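Local coordinates for sensor protein (Pseudomonas syringae pv. tomato, PDB 2R8R) that probably serves as a sensor histidine kinase of a two-component system, passing phosphate from ATP to a histidine, and is represented here by its N-terminal KdpD domain, at residues A[7-12]-A[151-156]; A[105-110]-A[146-151]; A[161-166]-A[199-204]; A[165-170]-A[192-197]. All coordinates share one frame; numbering follows the deposited sequence.

Contact 1: A[7-12]-A[151-156]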
# COMPACT_ATOMS: atom_id res chain seq x y z
N LEU A 7 -4.42 -2.79 -12.95
CA LEU A 7 -4.05 -2.25 -11.65
C LEU A 7 -5.08 -1.26 -11.14
O LEU A 7 -5.40 -0.29 -11.83
CB LEU A 7 -2.71 -1.50 -11.76
CG LEU A 7 -2.00 -1.04 -10.48
CD1 LEU A 7 -1.70 -2.19 -9.44
CD2 LEU A 7 -0.72 -0.26 -10.89
N LYS A 8 -5.54 -1.48 -9.90
CA LYS A 8 -6.31 -0.53 -9.12
C LYS A 8 -5.50 -0.09 -7.88
O LYS A 8 -5.10 -0.92 -7.07
CB LYS A 8 -7.66 -1.12 -8.73
CG LYS A 8 -8.59 -0.14 -8.03
CD LYS A 8 -9.92 -0.76 -7.67
CE LYS A 8 -10.89 0.33 -7.08
NZ LYS A 8 -12.25 -0.16 -6.55
N VAL A 9 -5.27 1.22 -7.76
CA VAL A 9 -4.53 1.80 -6.65
C VAL A 9 -5.51 2.47 -5.72
O VAL A 9 -6.28 3.32 -6.15
CB VAL A 9 -3.52 2.87 -7.13
CG1 VAL A 9 -2.66 3.50 -5.93
CG2 VAL A 9 -2.64 2.29 -8.26
N PHE A 10 -5.49 2.06 -4.45
CA PHE A 10 -6.18 2.78 -3.36
C PHE A 10 -5.19 3.77 -2.79
O PHE A 10 -4.24 3.38 -2.12
CB PHE A 10 -6.67 1.81 -2.31
CG PHE A 10 -7.71 0.84 -2.82
CD1 PHE A 10 -9.09 1.07 -2.59
CD2 PHE A 10 -7.33 -0.30 -3.55
CE1 PHE A 10 -10.05 0.14 -3.08
CE2 PHE A 10 -8.30 -1.23 -4.03
CZ PHE A 10 -9.65 -1.01 -3.77
N LEU A 11 -5.40 5.05 -3.12
CA LEU A 11 -4.52 6.15 -2.74
C LEU A 11 -5.00 6.82 -1.46
O LEU A 11 -6.20 7.07 -1.30
CB LEU A 11 -4.48 7.20 -3.84
CG LEU A 11 -3.70 8.51 -3.57
CD1 LEU A 11 -2.17 8.24 -3.46
CD2 LEU A 11 -4.03 9.56 -4.69
N GLY A 12 -4.06 7.15 -0.56
CA GLY A 12 -4.37 7.81 0.69
C GLY A 12 -3.34 8.88 1.03
O GLY A 12 -2.24 8.85 0.48
N TRP A 151 4.72 7.76 -12.98
CA TRP A 151 4.13 7.04 -14.12
C TRP A 151 3.54 5.68 -13.75
O TRP A 151 2.59 5.25 -14.39
CB TRP A 151 5.13 6.91 -15.29
CG TRP A 151 6.26 5.97 -15.01
CD1 TRP A 151 7.51 6.31 -14.64
CD2 TRP A 151 6.22 4.53 -15.06
NE1 TRP A 151 8.27 5.18 -14.47
CE2 TRP A 151 7.51 4.08 -14.72
CE3 TRP A 151 5.23 3.59 -15.40
CZ2 TRP A 151 7.84 2.72 -14.69
CZ3 TRP A 151 5.55 2.24 -15.38
CH2 TRP A 151 6.84 1.82 -15.03
N VAL A 152 4.04 5.03 -12.71
CA VAL A 152 3.48 3.75 -12.24
C VAL A 152 2.03 3.95 -11.79
O VAL A 152 1.11 3.15 -12.13
CB VAL A 152 4.31 3.09 -11.11
CG1 VAL A 152 3.57 1.90 -10.53
CG2 VAL A 152 5.63 2.60 -11.63
N LEU A 153 1.81 5.05 -11.08
CA LEU A 153 0.46 5.40 -10.64
C LEU A 153 -0.41 5.99 -11.76
O LEU A 153 -1.60 5.68 -11.84
CB LEU A 153 0.54 6.33 -9.42
CG LEU A 153 -0.79 6.76 -8.82
CD1 LEU A 153 -0.62 7.03 -7.37
CD2 LEU A 153 -1.27 8.02 -9.54
N GLN A 154 0.19 6.83 -12.61
CA GLN A 154 -0.52 7.47 -13.75
C GLN A 154 -1.07 6.47 -14.75
O GLN A 154 -2.13 6.67 -15.33
CB GLN A 154 0.39 8.47 -14.48
CG GLN A 154 0.69 9.70 -13.63
CD GLN A 154 1.87 10.55 -14.13
OE1 GLN A 154 2.47 10.27 -15.17
NE2 GLN A 154 2.18 11.63 -13.38
N GLU A 155 -0.34 5.39 -14.96
CA GLU A 155 -0.75 4.38 -15.90
C GLU A 155 -1.60 3.29 -15.27
O GLU A 155 -1.93 2.32 -15.94
CB GLU A 155 0.48 3.82 -16.59
CG GLU A 155 1.21 4.92 -17.36
CD GLU A 155 2.35 4.42 -18.16
OE1 GLU A 155 2.61 3.20 -18.15
OE2 GLU A 155 3.00 5.26 -18.81
N ALA A 156 -1.99 3.46 -14.00
CA ALA A 156 -2.91 2.53 -13.33
C ALA A 156 -4.25 2.57 -14.05
O ALA A 156 -4.71 3.63 -14.45
CB ALA A 156 -3.08 2.90 -11.87

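Contact 2: A[105-110]-A[146-151]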
# COMPACT_ATOMS: atom_id res chain seq x y z
N LYS A 105 12.17 -3.29 -6.47
CA LYS A 105 10.97 -2.64 -6.01
C LYS A 105 9.78 -3.56 -6.16
O LYS A 105 9.66 -4.32 -7.13
CB LYS A 105 10.72 -1.37 -6.83
CG LYS A 105 11.73 -0.25 -6.68
CD LYS A 105 11.90 0.36 -5.27
CE LYS A 105 10.71 1.22 -4.85
NZ LYS A 105 10.86 2.10 -3.60
N ARG A 106 8.84 -3.45 -5.22
CA ARG A 106 7.58 -4.18 -5.31
C ARG A 106 6.70 -3.77 -6.49
O ARG A 106 5.99 -4.59 -6.99
CB ARG A 106 6.82 -4.05 -4.01
CG ARG A 106 5.52 -4.81 -3.95
CD ARG A 106 4.94 -4.70 -2.54
NE ARG A 106 5.66 -5.57 -1.61
CZ ARG A 106 5.45 -5.60 -0.30
NH1 ARG A 106 4.53 -4.79 0.25
NH2 ARG A 106 6.15 -6.45 0.46
N TRP A 107 6.77 -2.51 -6.94
CA TRP A 107 6.07 -2.10 -8.15
C TRP A 107 6.47 -2.94 -9.37
O TRP A 107 5.62 -3.25 -10.17
CB TRP A 107 6.14 -0.59 -8.42
CG TRP A 107 7.46 0.03 -8.84
CD1 TRP A 107 8.28 0.79 -8.06
CD2 TRP A 107 8.07 0.01 -10.15
NE1 TRP A 107 9.36 1.23 -8.79
CE2 TRP A 107 9.27 0.74 -10.06
CE3 TRP A 107 7.72 -0.57 -11.38
CZ2 TRP A 107 10.13 0.91 -11.16
CZ3 TRP A 107 8.57 -0.41 -12.46
CH2 TRP A 107 9.76 0.32 -12.34
N GLN A 108 7.73 -3.35 -9.45
CA GLN A 108 8.18 -4.27 -10.51
C GLN A 108 7.59 -5.66 -10.39
O GLN A 108 7.29 -6.29 -11.39
CB GLN A 108 9.70 -4.41 -10.51
CG GLN A 108 10.42 -3.18 -10.86
CD GLN A 108 11.91 -3.33 -10.63
OE1 GLN A 108 12.42 -2.84 -9.64
NE2 GLN A 108 12.62 -4.05 -11.53
N ASP A 109 7.47 -6.16 -9.17
CA ASP A 109 6.74 -7.39 -8.90
C ASP A 109 5.32 -7.32 -9.46
O ASP A 109 4.84 -8.24 -10.12
CB ASP A 109 6.61 -7.64 -7.39
CG ASP A 109 7.94 -7.96 -6.68
OD1 ASP A 109 9.03 -8.08 -7.33
OD2 ASP A 109 7.87 -8.11 -5.44
N ILE A 110 4.65 -6.21 -9.18
CA ILE A 110 3.33 -5.92 -9.68
C ILE A 110 3.28 -5.85 -11.20
O ILE A 110 2.38 -6.41 -11.81
CB ILE A 110 2.78 -4.59 -9.04
CG1 ILE A 110 2.42 -4.86 -7.57
CG2 ILE A 110 1.62 -4.09 -9.84
CD1 ILE A 110 2.21 -3.64 -6.69
N GLU A 146 11.44 5.32 0.52
CA GLU A 146 10.82 4.43 -0.47
C GLU A 146 9.99 5.33 -1.40
O GLU A 146 8.98 5.89 -0.99
CB GLU A 146 9.96 3.35 0.22
CG GLU A 146 10.74 2.29 1.03
CD GLU A 146 9.84 1.20 1.60
OE1 GLU A 146 8.77 1.59 2.17
OE2 GLU A 146 10.16 -0.02 1.51
N THR A 147 10.43 5.49 -2.64
CA THR A 147 9.71 6.30 -3.61
C THR A 147 9.14 5.45 -4.76
O THR A 147 9.53 4.29 -4.97
CB THR A 147 10.61 7.38 -4.23
OG1 THR A 147 11.69 6.73 -4.89
CG2 THR A 147 11.14 8.39 -3.19
N LEU A 148 8.20 6.06 -5.48
CA LEU A 148 7.45 5.45 -6.60
C LEU A 148 7.48 6.41 -7.80
O LEU A 148 7.20 7.59 -7.65
CB LEU A 148 5.99 5.18 -6.16
CG LEU A 148 5.09 4.51 -7.19
CD1 LEU A 148 5.51 3.01 -7.33
CD2 LEU A 148 3.58 4.71 -6.88
N PRO A 149 7.88 5.92 -8.98
CA PRO A 149 7.79 6.84 -10.11
C PRO A 149 6.34 7.18 -10.37
O PRO A 149 5.45 6.29 -10.30
CB PRO A 149 8.41 6.05 -11.28
CG PRO A 149 9.25 5.00 -10.64
CD PRO A 149 8.46 4.64 -9.37
N ASP A 150 6.09 8.45 -10.63
CA ASP A 150 4.73 8.92 -10.83
C ASP A 150 4.00 8.13 -11.93
O ASP A 150 2.81 7.83 -11.79
CB ASP A 150 4.73 10.40 -11.15
CG ASP A 150 5.24 11.24 -9.99
OD1 ASP A 150 6.31 10.90 -9.46
OD2 ASP A 150 4.57 12.23 -9.62
N TRP A 151 4.72 7.76 -12.98
CA TRP A 151 4.13 7.04 -14.12
C TRP A 151 3.54 5.68 -13.75
O TRP A 151 2.59 5.25 -14.39
CB TRP A 151 5.13 6.91 -15.29
CG TRP A 151 6.26 5.97 -15.01
CD1 TRP A 151 7.51 6.31 -14.64
CD2 TRP A 151 6.22 4.53 -15.06
NE1 TRP A 151 8.27 5.18 -14.47
CE2 TRP A 151 7.51 4.08 -14.72
CE3 TRP A 151 5.23 3.59 -15.40
CZ2 TRP A 151 7.84 2.72 -14.69
CZ3 TRP A 151 5.55 2.24 -15.38
CH2 TRP A 151 6.84 1.82 -15.03
O HOH W 1 13.29 3.78 -3.98

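Contact 3: A[161-166]-A[199-204]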
# COMPACT_ATOMS: atom_id res chain seq x y z
N LEU A 161 -9.35 7.37 -4.41
CA LEU A 161 -8.95 8.12 -3.20
C LEU A 161 -9.72 7.68 -1.96
O LEU A 161 -10.95 7.68 -1.95
CB LEU A 161 -9.15 9.64 -3.42
CG LEU A 161 -8.69 10.60 -2.31
CD1 LEU A 161 -7.19 10.44 -2.06
CD2 LEU A 161 -9.10 12.08 -2.69
N ILE A 162 -8.97 7.24 -0.95
CA ILE A 162 -9.50 6.88 0.36
C ILE A 162 -9.16 8.08 1.25
O ILE A 162 -8.00 8.38 1.49
CB ILE A 162 -8.92 5.55 0.90
CG1 ILE A 162 -9.11 4.44 -0.15
CG2 ILE A 162 -9.47 5.20 2.30
CD1 ILE A 162 -10.51 4.09 -0.43
N ASP A 163 -10.20 8.78 1.67
CA ASP A 163 -10.07 10.07 2.32
C ASP A 163 -10.50 9.93 3.80
O ASP A 163 -11.33 9.11 4.15
CB ASP A 163 -10.93 11.08 1.56
CG ASP A 163 -10.86 12.47 2.12
OD1 ASP A 163 -9.75 12.98 2.42
OD2 ASP A 163 -11.93 13.10 2.19
N LEU A 164 -9.89 10.74 4.65
CA LEU A 164 -10.23 10.80 6.05
C LEU A 164 -9.81 12.17 6.56
O LEU A 164 -8.70 12.60 6.30
CB LEU A 164 -9.51 9.67 6.81
CG LEU A 164 -10.03 9.41 8.23
CD1 LEU A 164 -11.38 8.63 8.20
CD2 LEU A 164 -9.00 8.75 9.10
N PRO A 165 -10.69 12.88 7.31
CA PRO A 165 -10.23 14.15 7.95
C PRO A 165 -9.01 14.03 8.88
O PRO A 165 -8.92 13.09 9.70
CB PRO A 165 -11.45 14.57 8.78
CG PRO A 165 -12.63 13.88 8.08
CD PRO A 165 -12.09 12.57 7.67
N PRO A 166 -8.05 14.95 8.74
CA PRO A 166 -6.87 14.95 9.62
C PRO A 166 -7.17 14.86 11.12
O PRO A 166 -6.53 14.09 11.82
CB PRO A 166 -6.18 16.27 9.25
CG PRO A 166 -6.57 16.45 7.78
CD PRO A 166 -7.96 16.02 7.72
N ALA A 199 -1.95 19.19 4.65
CA ALA A 199 -1.12 19.37 3.47
C ALA A 199 -1.10 18.09 2.62
O ALA A 199 -1.27 18.15 1.43
CB ALA A 199 0.33 19.79 3.91
N LEU A 200 -0.90 16.94 3.24
CA LEU A 200 -0.85 15.65 2.54
C LEU A 200 -2.20 15.23 1.94
O LEU A 200 -2.25 14.66 0.86
CB LEU A 200 -0.34 14.57 3.48
CG LEU A 200 1.14 14.70 3.84
CD1 LEU A 200 1.41 13.96 5.18
CD2 LEU A 200 2.02 14.17 2.71
N ARG A 201 -3.29 15.55 2.65
CA ARG A 201 -4.63 15.30 2.16
C ARG A 201 -4.90 16.08 0.87
O ARG A 201 -5.49 15.56 -0.04
CB ARG A 201 -5.66 15.67 3.22
CG ARG A 201 -7.11 15.54 2.75
CD ARG A 201 -8.04 15.97 3.82
NE ARG A 201 -9.41 15.49 3.59
CZ ARG A 201 -10.46 15.85 4.32
NH1 ARG A 201 -10.34 16.70 5.35
NH2 ARG A 201 -11.63 15.33 4.06
N GLU A 202 -4.47 17.34 0.83
CA GLU A 202 -4.56 18.15 -0.38
C GLU A 202 -3.72 17.57 -1.50
O GLU A 202 -4.14 17.56 -2.64
CB GLU A 202 -4.15 19.58 -0.05
CG GLU A 202 -3.99 20.50 -1.25
CD GLU A 202 -3.62 21.92 -0.83
OE1 GLU A 202 -4.50 22.80 -0.84
OE2 GLU A 202 -2.46 22.15 -0.43
N MSE A 203 -2.53 17.08 -1.19
CA MSE A 203 -1.69 16.39 -2.18
C MSE A 203 -2.37 15.16 -2.77
O MSE A 203 -2.37 14.96 -3.97
CB MSE A 203 -0.34 15.98 -1.57
CG MSE A 203 0.65 17.13 -1.47
SE MSE A 203 2.37 16.65 -0.74
CE MSE A 203 2.40 17.74 0.87
N ALA A 204 -2.94 14.33 -1.90
CA ALA A 204 -3.65 13.13 -2.35
C ALA A 204 -4.80 13.53 -3.28
O ALA A 204 -5.02 12.93 -4.33
CB ALA A 204 -4.16 12.31 -1.13

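Contact 4: A[165-170]-A[192-197]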
# COMPACT_ATOMS: atom_id res chain seq x y z
N PRO A 165 -10.69 12.88 7.31
CA PRO A 165 -10.23 14.15 7.95
C PRO A 165 -9.01 14.03 8.88
O PRO A 165 -8.92 13.09 9.70
CB PRO A 165 -11.45 14.57 8.78
CG PRO A 165 -12.63 13.88 8.08
CD PRO A 165 -12.09 12.57 7.67
N PRO A 166 -8.05 14.95 8.74
CA PRO A 166 -6.87 14.95 9.62
C PRO A 166 -7.17 14.86 11.12
O PRO A 166 -6.53 14.09 11.82
CB PRO A 166 -6.18 16.27 9.25
CG PRO A 166 -6.57 16.45 7.78
CD PRO A 166 -7.96 16.02 7.72
N ARG A 167 -8.13 15.61 11.60
CA ARG A 167 -8.50 15.59 13.01
C ARG A 167 -8.88 14.19 13.48
O ARG A 167 -8.49 13.72 14.57
CB ARG A 167 -9.65 16.56 13.26
CG ARG A 167 -9.76 17.02 14.69
CD ARG A 167 -11.22 16.94 15.24
NE ARG A 167 -11.56 15.53 15.49
CZ ARG A 167 -12.53 14.84 14.88
NH1 ARG A 167 -13.34 15.42 14.02
NH2 ARG A 167 -12.71 13.55 15.15
N GLU A 168 -9.64 13.52 12.64
CA GLU A 168 -10.03 12.16 12.90
C GLU A 168 -8.86 11.19 12.83
O GLU A 168 -8.77 10.28 13.64
CB GLU A 168 -11.11 11.77 11.89
CG GLU A 168 -11.79 10.53 12.28
CD GLU A 168 -12.90 10.12 11.34
OE1 GLU A 168 -13.56 11.00 10.70
OE2 GLU A 168 -13.12 8.89 11.26
N LEU A 169 -7.96 11.37 11.87
CA LEU A 169 -6.72 10.56 11.82
C LEU A 169 -5.84 10.72 13.09
O LEU A 169 -5.31 9.75 13.61
CB LEU A 169 -5.91 10.89 10.56
CG LEU A 169 -4.72 10.00 10.21
CD1 LEU A 169 -5.06 8.52 10.24
CD2 LEU A 169 -4.14 10.41 8.84
N LEU A 170 -5.72 11.95 13.60
CA LEU A 170 -5.05 12.22 14.89
C LEU A 170 -5.73 11.49 16.08
O LEU A 170 -5.04 10.96 16.93
CB LEU A 170 -4.99 13.72 15.15
CG LEU A 170 -4.05 14.49 14.22
CD1 LEU A 170 -4.21 15.99 14.37
CD2 LEU A 170 -2.57 14.05 14.49
N PHE A 192 2.72 13.37 11.99
CA PHE A 192 1.30 13.43 12.29
C PHE A 192 1.00 14.65 13.11
O PHE A 192 0.92 14.59 14.35
CB PHE A 192 0.84 12.18 13.05
CG PHE A 192 0.76 10.98 12.21
CD1 PHE A 192 -0.41 10.63 11.59
CD2 PHE A 192 1.88 10.19 12.02
CE1 PHE A 192 -0.48 9.50 10.78
CE2 PHE A 192 1.80 9.06 11.19
CZ PHE A 192 0.60 8.74 10.58
N THR A 193 0.88 15.76 12.40
CA THR A 193 0.30 16.97 12.93
C THR A 193 -0.86 17.37 12.03
O THR A 193 -1.03 16.87 10.92
CB THR A 193 1.36 18.11 13.02
OG1 THR A 193 1.76 18.49 11.70
CG2 THR A 193 2.59 17.66 13.85
N GLN A 194 -1.70 18.24 12.55
CA GLN A 194 -2.86 18.79 11.84
C GLN A 194 -2.41 19.47 10.56
O GLN A 194 -2.96 19.24 9.50
CB GLN A 194 -3.56 19.79 12.79
CG GLN A 194 -4.77 20.53 12.23
CD GLN A 194 -5.92 19.61 11.87
OE1 GLN A 194 -6.17 18.61 12.53
NE2 GLN A 194 -6.64 19.96 10.81
N THR A 195 -1.40 20.32 10.68
CA THR A 195 -0.87 21.06 9.54
C THR A 195 -0.34 20.13 8.47
O THR A 195 -0.65 20.31 7.30
CB THR A 195 0.25 22.06 9.98
OG1 THR A 195 -0.36 23.22 10.56
CG2 THR A 195 1.09 22.49 8.79
N ASN A 196 0.51 19.17 8.84
CA ASN A 196 1.10 18.25 7.87
C ASN A 196 0.09 17.32 7.18
O ASN A 196 0.12 17.13 5.96
CB ASN A 196 2.19 17.40 8.54
CG ASN A 196 3.44 18.20 8.90
OD1 ASN A 196 3.63 19.32 8.43
ND2 ASN A 196 4.30 17.61 9.73
N LEU A 197 -0.84 16.78 7.97
CA LEU A 197 -1.86 15.88 7.45
C LEU A 197 -2.85 16.61 6.53
O LEU A 197 -3.35 16.02 5.58
CB LEU A 197 -2.57 15.14 8.61
CG LEU A 197 -1.70 14.15 9.41
CD1 LEU A 197 -2.42 13.69 10.72
CD2 LEU A 197 -1.25 12.93 8.54

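Contact 1: A[7-12]-A[151-156]
Ala156 sits where the chain has just left the helix ending at residue 154, and its methyl drops between two side chains of strand 7-12. CB lies 3.7 Å from Val9 CG2, the branch beside the backbone N, and 4.1 Å from Leu7 CD2. The backbones are close as well: Leu7 O comes to 3.8 Å from Ala156 C, a van der Waals approach. Leu7 holds CG anti to its backbone N (chi1 -170°), and this sends CD2 across to the helix end, where it also lies against the carbonyl oxygen of Val152.

Strand 7-12 is an inner strand of the parallel sheet, hydrogen-bonded to strand 158-161 along one edge and to 119-125 along the other; with strand order 2-3-4-1-5 this is the core of a P-loop NTPase domain. Leu7, Val9 and Leu11 face helix 150-154, while the alternate residue Phe10 packs on helix 19-32. Leu7 additionally meets Ile110 and Leu114 of helix 106-115.

Further up the strand, Leu153 takes over. Its side chain starts out alongside the strand rather than at it, but an extended chi1 (-179°) swings the branch inward, so that CD1 stands over both neighbours, 4.3 Å from Val9 CG1 and 4.4 Å from Leu11 CD1. The main chain of Leu153 helps close the helix: its O accepts the N-H of Ala156 at 3.1 Å and a second hydrogen bond from Gln211 NE2.

Contact 2: A[105-110]-A[146-151]
Lys105 NZ has four oxygens within hydrogen-bonding distance, which share its three N-H groups. Within the contact it donates to Thr147 O at 2.9 Å, lying in the carbonyl plane on a lone pair, and to a water at 3.0 Å that is also weakly linked to Thr147 OG1. Ala94 O and Thr96 OG1 complete the set. The lysine chain bends at chi2 and chi3 to deliver the amine there. The carboxylate oxygen Glu146 OE2, bound to Thr96 N, stays 5.6 Å from Lys105 NZ, near enough that it probably favours the ammonium form without a direct bridge. Lys105 is also the N-cap residue of helix 106-115, and its own N donates to Gln108 OE1 at 3.2 Å; the donor stands above that carbonyl plane.

Below the lysine, Trp107 buries more surface than any other residue here. Its CG sits between backbone N and carbonyl carbon (chi1 70°), which turns the indole toward residues 148-151. The five-membered ring takes the apolar groups: Leu148 CD1 crosses obliquely to Trp107 CD1 at 3.6 Å, and Pro149 CD meets Trp107 NE1 tip to tip at 3.6 Å. At the outer end Trp151 presents an edge to the face of Trp107 in an offset T-shaped pair, six-membered ring centroids 5.4 Å apart and planes at 81°. Gln108 CG lies over one face of Trp107, near its rim. The contact thus joins the helix between strands 87-90 and 119-125 to the lead-in of helix 150-154, neighbouring beta-alpha-beta connections of a P-loop NTPase domain.

Contact 3: A[161-166]-A[199-204]
Arg201 is the first residue of the helical segment 199-204 to engage the loop, and it covers more of the interface than any other. CG is anti to the backbone N (chi1 176°) and the chain stays extended from CG to NE, so the guanidinium is carried straight out to Asp163. It grips the carboxylate side-on: NE donates to Asp163 OD1 at 2.8 Å and NH2 to Asp163 OD2 at 2.9 Å, each oxygen using its syn lone pair. The second bond is the straighter one and lies near the guanidinium plane. The first is more bent, with OD1 tilted out of the guanidinium plane; the two flat groups are 35° apart. NH1 lies beside the prolines, 3.4 Å from Pro166 CD, while Pro165 CA lies over one guanidinium face 3.6 Å from NH1. Leu164 O stands over that same face.

Selenomethionine Met203 turns to helix 133-140 instead. One turn after Arg201, Ala204 offers a small methyl, and Leu161 reaches it with CD1 at 3.7 Å from Ala204 CB, its CG anti to the backbone N. Apolar contact at the strand end and a bidentate salt bridge beyond it therefore tie helix 194-209 to the loop leaving edge strand 158-161, the last strand in the 2-3-4-1-5 order of this P-loop NTPase fold, with Arg201 also touching the probable Walker A loop.

Contact 4: A[165-170]-A[192-197]
Leu197 and Leu170 adopt nearly the same conformation, each with CG anti to its carbonyl carbon and a trans chi2, and their branches cross obliquely. Leu170 CD2 rests 3.8 Å from Leu197 CD1. On the backbone side, Leu170 CD2 lies 3.5 Å from Phe192 O. Leu170 CD1 meets the start of helix 194-209, touching Gln194 N and lying 3.8 Å from Gln194 OE1.

Leu169 chooses the other first torsion, CG anti to the backbone N (chi1 -170°), and its CD2 meets Leu197 CD2 at 3.8 Å, the two side chains nearly at right angles. The same Leu169 methyl touches the Phe192 ring at its edge, 4.2 Å from CE1. Pro166, here with CB and CG rather than CD, closes the opposite end of the patch with CB 3.8 Å from Leu197 CB.

Gln194 leaves the helix with CG anti to N and then bends sharply at chi2 (63°), laying its amide alongside Pro166 and the first turn of helix 166-174. OE1 comes to 3.7 Å from Arg167 N without a hydrogen bond, and the Arg167 guanidinium points along its own helix to a salt bridge with Glu171. Thr193 is the N-cap of the second helix: its OG1 accepts Asn196 N at 3.2 Å in a fairly straight bond (163°), which sets the first turn that carries Gln194 and Leu197. Both helices thus pack through their opening turns, and since Leu169 and Leu197 each touch Ala14, the arrangement is a small helical layer beside the probable P-loop of this NTPase-type domain.

Overall arrangement
Contact 1 is the buried one, on the sheet; contact 2 lies outward of it at the surface, and contacts 3 and 4 lie at the end of the strands by helix 194-209. Contacts 1 and 2, about 10 Å apart between centres, share Trp151 and touch through apolar side chains, Val152 on Trp107 and Leu7 on Ile110. Contact 3, about 16 Å from contact 1 between centres, joins it where Leu11 O lies 2.8 Å from Ile162 N, a probable hydrogen bond between strand 7-12 and the chain just past strand 158-161. Contacts 3 and 4, centres about 9 Å apart, share Pro165 and Pro166. Strand 7-12 runs into the probable Walker A loop, which Arg201 of contact 3 touches.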